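Local coordinates for glutathione transferase (PDB 4F0C), which probably catalyses the transfer of glutathione to electrophilic compounds, as a Ure2p-class glutathione transferase of a wood-degrading fungus, at the interface of chains A and B. Numbering follows the deposited sequence. Chains: chain A/B, Glutathione transferase.

Contact 1: the interface of chains A and B. Residues chain A 45, 54-55, 57, 72; chain B 108, 146, 150.
A:Asn55 reaches across to B:Arg146 with its side-chain carbonyl, and this pair buries more surface than any other residues of the patch. The patch joins a loop of the N-terminal, thioredoxin-like domain of chain A to helices 96-126 and 134-155 of chain B, a typical pairing for a dimer of glutathione transferases. B:Arg146 comes end-on: NH2 bonds to A:Asn55 OD1 at 2.8 Å and NH1 bonds to the same oxygen at 3.0 Å, so two donors grip one acceptor. OD1 lies close to the guanidinium plane. Seen from the amide, NH2 is tilted only 17° from the carbonyl plane, whereas NH1 stands well above it. The arginine chain bends about CG-CD (chi3 64°), which swings its tip off the helix toward the loop. Its long reach and several N-H groups suit a place facing both OD1 and the backbone oxygen of A:Asn55, to which NH1 makes a weak bond.

B:Phe108 CE1 sits over A:Asn55 CG at 3.3 Å, with ring and amide planes 52° apart, so the amide is held at its oxygen by the guanidinium and covered on one face by the edge of the phenyl ring. Asparagine suits both: its short amide offers a carbonyl to the arginine and a flat group to the ring. Replacing A:Asn55 with alanine would probably leave the B:Arg146 guanidinium without its side-chain acceptor, freer to turn, and open a gap beside B:Phe108.

B:Val150 packs alongside A:Asn55, its CG1 against CA at 3.8 Å and its CG2 beside OD1 at 3.6 Å. Farther along, the rim of A:Trp72 points at the base of B:Phe108, with CZ3 3.7 Å from CB. A:Lys45 bonds weakly through NZ to A:Asn55 O, an oxygen that may ease the closeness of two like charges: NZ stands 3.5 Å from B:Arg146 NH1.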
loop_
_atom_site.group_PDB
_atom_site.type_symbol
_atom_site.label_atom_id
_atom_site.label_comp_id
_atom_site.label_asym_id
_atom_site.label_seq_id
_atom_site.Cartn_x
_atom_site.Cartn_y
_atom_site.Cartn_z
ATOM N N LYS A 45 -0.188 -16.284 -13.058
ATOM C CA LYS A 45 1.218 -16.583 -12.781
ATOM C C LYS A 45 1.937 -17.103 -14.036
ATOM O O LYS A 45 3.111 -17.473 -13.982
ATOM C CB LYS A 45 1.349 -17.615 -11.645
ATOM C CG LYS A 45 0.698 -17.221 -10.298
ATOM C CD LYS A 45 1.021 -15.777 -9.886
ATOM C CE LYS A 45 0.750 -15.552 -8.384
ATOM N NZ LYS A 45 0.984 -14.135 -7.955
ATOM N N PRO A 54 4.826 -8.379 -13.268
ATOM C CA PRO A 54 5.723 -9.426 -12.757
ATOM C C PRO A 54 5.261 -9.962 -11.410
ATOM O O PRO A 54 5.627 -11.093 -11.075
ATOM C CB PRO A 54 7.080 -8.713 -12.614
ATOM C CG PRO A 54 6.751 -7.224 -12.569
ATOM C CD PRO A 54 5.495 -7.065 -13.406
ATOM N N ASN A 55 4.495 -9.166 -10.662
ATOM C CA ASN A 55 3.910 -9.592 -9.383
ATOM C C ASN A 55 2.818 -10.669 -9.590
ATOM O O ASN A 55 2.483 -11.401 -8.655
ATOM C CB ASN A 55 3.353 -8.411 -8.579
ATOM C CG ASN A 55 2.994 -8.799 -7.131
ATOM O OD1 ASN A 55 3.696 -9.599 -6.528
ATOM N ND2 ASN A 55 1.884 -8.276 -6.603
ATOM N N ARG A 57 -0.454 -10.497 -10.103
ATOM C CA ARG A 57 -1.740 -10.254 -9.433
ATOM C C ARG A 57 -2.544 -9.257 -10.260
ATOM O O ARG A 57 -1.979 -8.442 -10.984
ATOM C CB ARG A 57 -1.531 -9.730 -8.001
ATOM C CG ARG A 57 -0.796 -10.723 -7.095
ATOM C CD ARG A 57 -0.739 -10.181 -5.636
ATOM N NE ARG A 57 -1.771 -10.756 -4.763
ATOM C CZ ARG A 57 -2.015 -10.363 -3.508
ATOM N NH1 ARG A 57 -1.343 -9.349 -2.986
ATOM N NH2 ARG A 57 -2.961 -10.958 -2.790
ATOM N N TRP A 72 0.242 -1.494 -13.332
ATOM C CA TRP A 72 -0.398 -2.408 -12.388
ATOM C C TRP A 72 -0.327 -1.794 -10.973
ATOM O O TRP A 72 0.201 -0.693 -10.826
ATOM C CB TRP A 72 0.204 -3.824 -12.502
ATOM C CG TRP A 72 1.773 -3.889 -12.447
ATOM C CD1 TRP A 72 2.667 -3.812 -13.521
ATOM C CD2 TRP A 72 2.585 -4.076 -11.267
ATOM N NE1 TRP A 72 3.983 -3.931 -13.046
ATOM C CE2 TRP A 72 3.950 -4.087 -11.679
ATOM C CE3 TRP A 72 2.286 -4.255 -9.903
ATOM C CZ2 TRP A 72 5.011 -4.259 -10.772
ATOM C CZ3 TRP A 72 3.348 -4.424 -8.997
ATOM C CH2 TRP A 72 4.699 -4.419 -9.443
ATOM N N PHE B 108 3.513 -1.160 -4.825
ATOM C CA PHE B 108 3.837 -2.582 -4.622
ATOM C C PHE B 108 4.563 -2.779 -3.281
ATOM O O PHE B 108 4.255 -3.697 -2.513
ATOM C CB PHE B 108 4.636 -3.172 -5.799
ATOM C CG PHE B 108 5.090 -4.609 -5.558
ATOM C CD1 PHE B 108 4.189 -5.568 -5.145
ATOM C CD2 PHE B 108 6.417 -4.975 -5.726
ATOM C CE1 PHE B 108 4.597 -6.925 -4.904
ATOM C CE2 PHE B 108 6.837 -6.315 -5.503
ATOM C CZ PHE B 108 5.915 -7.286 -5.087
ATOM N N ARG B 146 8.002 -15.282 -2.081
ATOM C CA ARG B 146 7.316 -15.000 -3.345
ATOM C C ARG B 146 7.685 -13.591 -3.825
ATOM O O ARG B 146 7.993 -13.371 -5.020
ATOM C CB ARG B 146 5.791 -15.138 -3.240
ATOM C CG ARG B 146 5.092 -15.173 -4.630
ATOM C CD ARG B 146 3.567 -14.874 -4.540
ATOM N NE ARG B 146 3.319 -13.513 -4.073
ATOM C CZ ARG B 146 3.328 -12.433 -4.855
ATOM N NH1 ARG B 146 3.582 -12.535 -6.172
ATOM N NH2 ARG B 146 3.092 -11.249 -4.313
ATOM N N VAL B 150 9.570 -12.281 -7.211
ATOM C CA VAL B 150 9.105 -11.209 -8.095
ATOM C C VAL B 150 10.235 -10.194 -8.346
ATOM O O VAL B 150 10.538 -9.828 -9.509
ATOM C CB VAL B 150 7.843 -10.510 -7.513
ATOM C CG1 VAL B 150 7.510 -9.204 -8.319
ATOM C CG2 VAL B 150 6.633 -11.480 -7.499
#

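Contact 2: the interface of chains A and B. Residues chain A 105, 150, 153-154; chain B 54, 72.
B:Trp72 sets the rim of its indole against one face of the A:Trp105 ring. The six-membered rings meet edge to face, their planes 81° apart and their centroids 5.1 Å from each other; B:Trp72 CZ2 is the leading atom, 3.8 Å from A:Trp105 CZ2, and lies toward the rim of the ring it faces. Two indoles suit the place because each is broad enough to bridge from its own backbone to the other chain. A:Trp105 projects from helix 96-126, and B:Trp72 from the end of strand 69-72.

B:Pro54 packs against helix 134-155 and buries 60 Å², more than any other residue here. Its CB rests on A:Val154 CG1 at 3.7 Å, while the CG2 methyl of A:Val150 lies 3.7 Å from its carbonyl oxygen. A compact, rigid proline offers ring carbon to A:Val154 without needing polar partners for its side chain, while A:Val150 lies against its carbonyl.

The polar link is indirect, for no nitrogen or oxygen reaches directly across. A:Ser153 is small enough to fold its hydroxyl back onto its own helix: with OG between the backbone N and the carbonyl carbon (chi1 74°), it donates to A:Val150 O at 2.6 Å. The same OG lies 2.7 Å from water 1, and this water in turn lies 2.8 Å from B:Pro54 O.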
loop_
_atom_site.group_PDB
_atom_site.type_symbol
_atom_site.label_atom_id
_atom_site.label_comp_id
_atom_site.label_asym_id
_atom_site.label_seq_id
_atom_site.Cartn_x
_atom_site.Cartn_y
_atom_site.Cartn_z
ATOM N N TRP A 105 -3.818 9.329 1.332
ATOM C CA TRP A 105 -5.005 8.521 1.568
ATOM C C TRP A 105 -5.024 7.268 0.690
ATOM O O TRP A 105 -5.474 6.218 1.140
ATOM C CB TRP A 105 -6.284 9.353 1.404
ATOM C CG TRP A 105 -6.496 10.211 2.648
ATOM C CD1 TRP A 105 -6.196 11.535 2.793
ATOM C CD2 TRP A 105 -6.989 9.758 3.911
ATOM N NE1 TRP A 105 -6.502 11.951 4.077
ATOM C CE2 TRP A 105 -6.986 10.870 4.782
ATOM C CE3 TRP A 105 -7.463 8.515 4.378
ATOM C CZ2 TRP A 105 -7.438 10.788 6.114
ATOM C CZ3 TRP A 105 -7.905 8.421 5.722
ATOM C CH2 TRP A 105 -7.865 9.551 6.569
ATOM N N VAL A 150 -10.963 4.774 12.307
ATOM C CA VAL A 150 -10.104 5.823 11.750
ATOM C C VAL A 150 -10.888 6.674 10.735
ATOM O O VAL A 150 -10.890 7.928 10.798
ATOM C CB VAL A 150 -8.824 5.218 11.105
ATOM C CG1 VAL A 150 -8.047 6.308 10.284
ATOM C CG2 VAL A 150 -7.914 4.577 12.184
ATOM N N SER A 153 -13.403 8.873 12.445
ATOM C CA SER A 153 -12.801 10.010 13.136
ATOM C C SER A 153 -12.587 11.199 12.204
ATOM O O SER A 153 -12.627 12.340 12.659
ATOM C CB SER A 153 -11.474 9.633 13.827
ATOM O OG SER A 153 -10.406 9.461 12.883
ATOM N N VAL A 154 -12.378 10.949 10.914
ATOM C CA VAL A 154 -12.238 12.079 9.982
ATOM C C VAL A 154 -13.531 12.434 9.243
ATOM O O VAL A 154 -13.815 13.619 9.061
ATOM C CB VAL A 154 -11.039 11.927 8.958
ATOM C CG1 VAL A 154 -9.763 11.525 9.670
ATOM C CG2 VAL A 154 -11.353 10.942 7.858
ATOM N N PRO B 54 -4.449 10.414 11.887
ATOM C CA PRO B 54 -5.650 9.819 12.490
ATOM C C PRO B 54 -5.569 8.300 12.538
ATOM O O PRO B 54 -6.256 7.705 13.374
ATOM C CB PRO B 54 -6.792 10.267 11.560
ATOM C CG PRO B 54 -6.116 10.647 10.246
ATOM C CD PRO B 54 -4.737 11.149 10.634
ATOM N N TRP B 72 1.644 11.660 6.433
ATOM C CA TRP B 72 1.869 10.335 7.008
ATOM C C TRP B 72 1.715 9.276 5.895
ATOM O O TRP B 72 1.460 9.645 4.750
ATOM C CB TRP B 72 0.962 10.110 8.236
ATOM C CG TRP B 72 -0.560 10.427 8.010
ATOM C CD1 TRP B 72 -1.213 11.650 8.201
ATOM C CD2 TRP B 72 -1.580 9.494 7.589
ATOM N NE1 TRP B 72 -2.578 11.505 7.905
ATOM C CE2 TRP B 72 -2.816 10.204 7.527
ATOM C CE3 TRP B 72 -1.569 8.122 7.279
ATOM C CZ2 TRP B 72 -4.023 9.586 7.157
ATOM C CZ3 TRP B 72 -2.776 7.505 6.906
ATOM C CH2 TRP B 72 -3.989 8.247 6.845
HETATM O O HOH W 1 -8.377 9.015 14.621
#

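Contact 1 and contact 2 lie about 29 Å apart, measured between the centres of their C-alpha atoms; contact 2 lies in the half of the two-fold interface equivalent to that of contact 1, and uses partly different residues. Both set residues 54 and 72 of one subunit against helices 96-126 and 134-155 of the other; Val150 serves in each. Contact 1 is dominated by the arginine's grip on an asparagine, contact 2 by apolar and aromatic packing, and the twin of each accompanies the other at either end. Such a repeated pairing fits the dimer usual for glutathione transferases, although the structure alone does not show the state in solution.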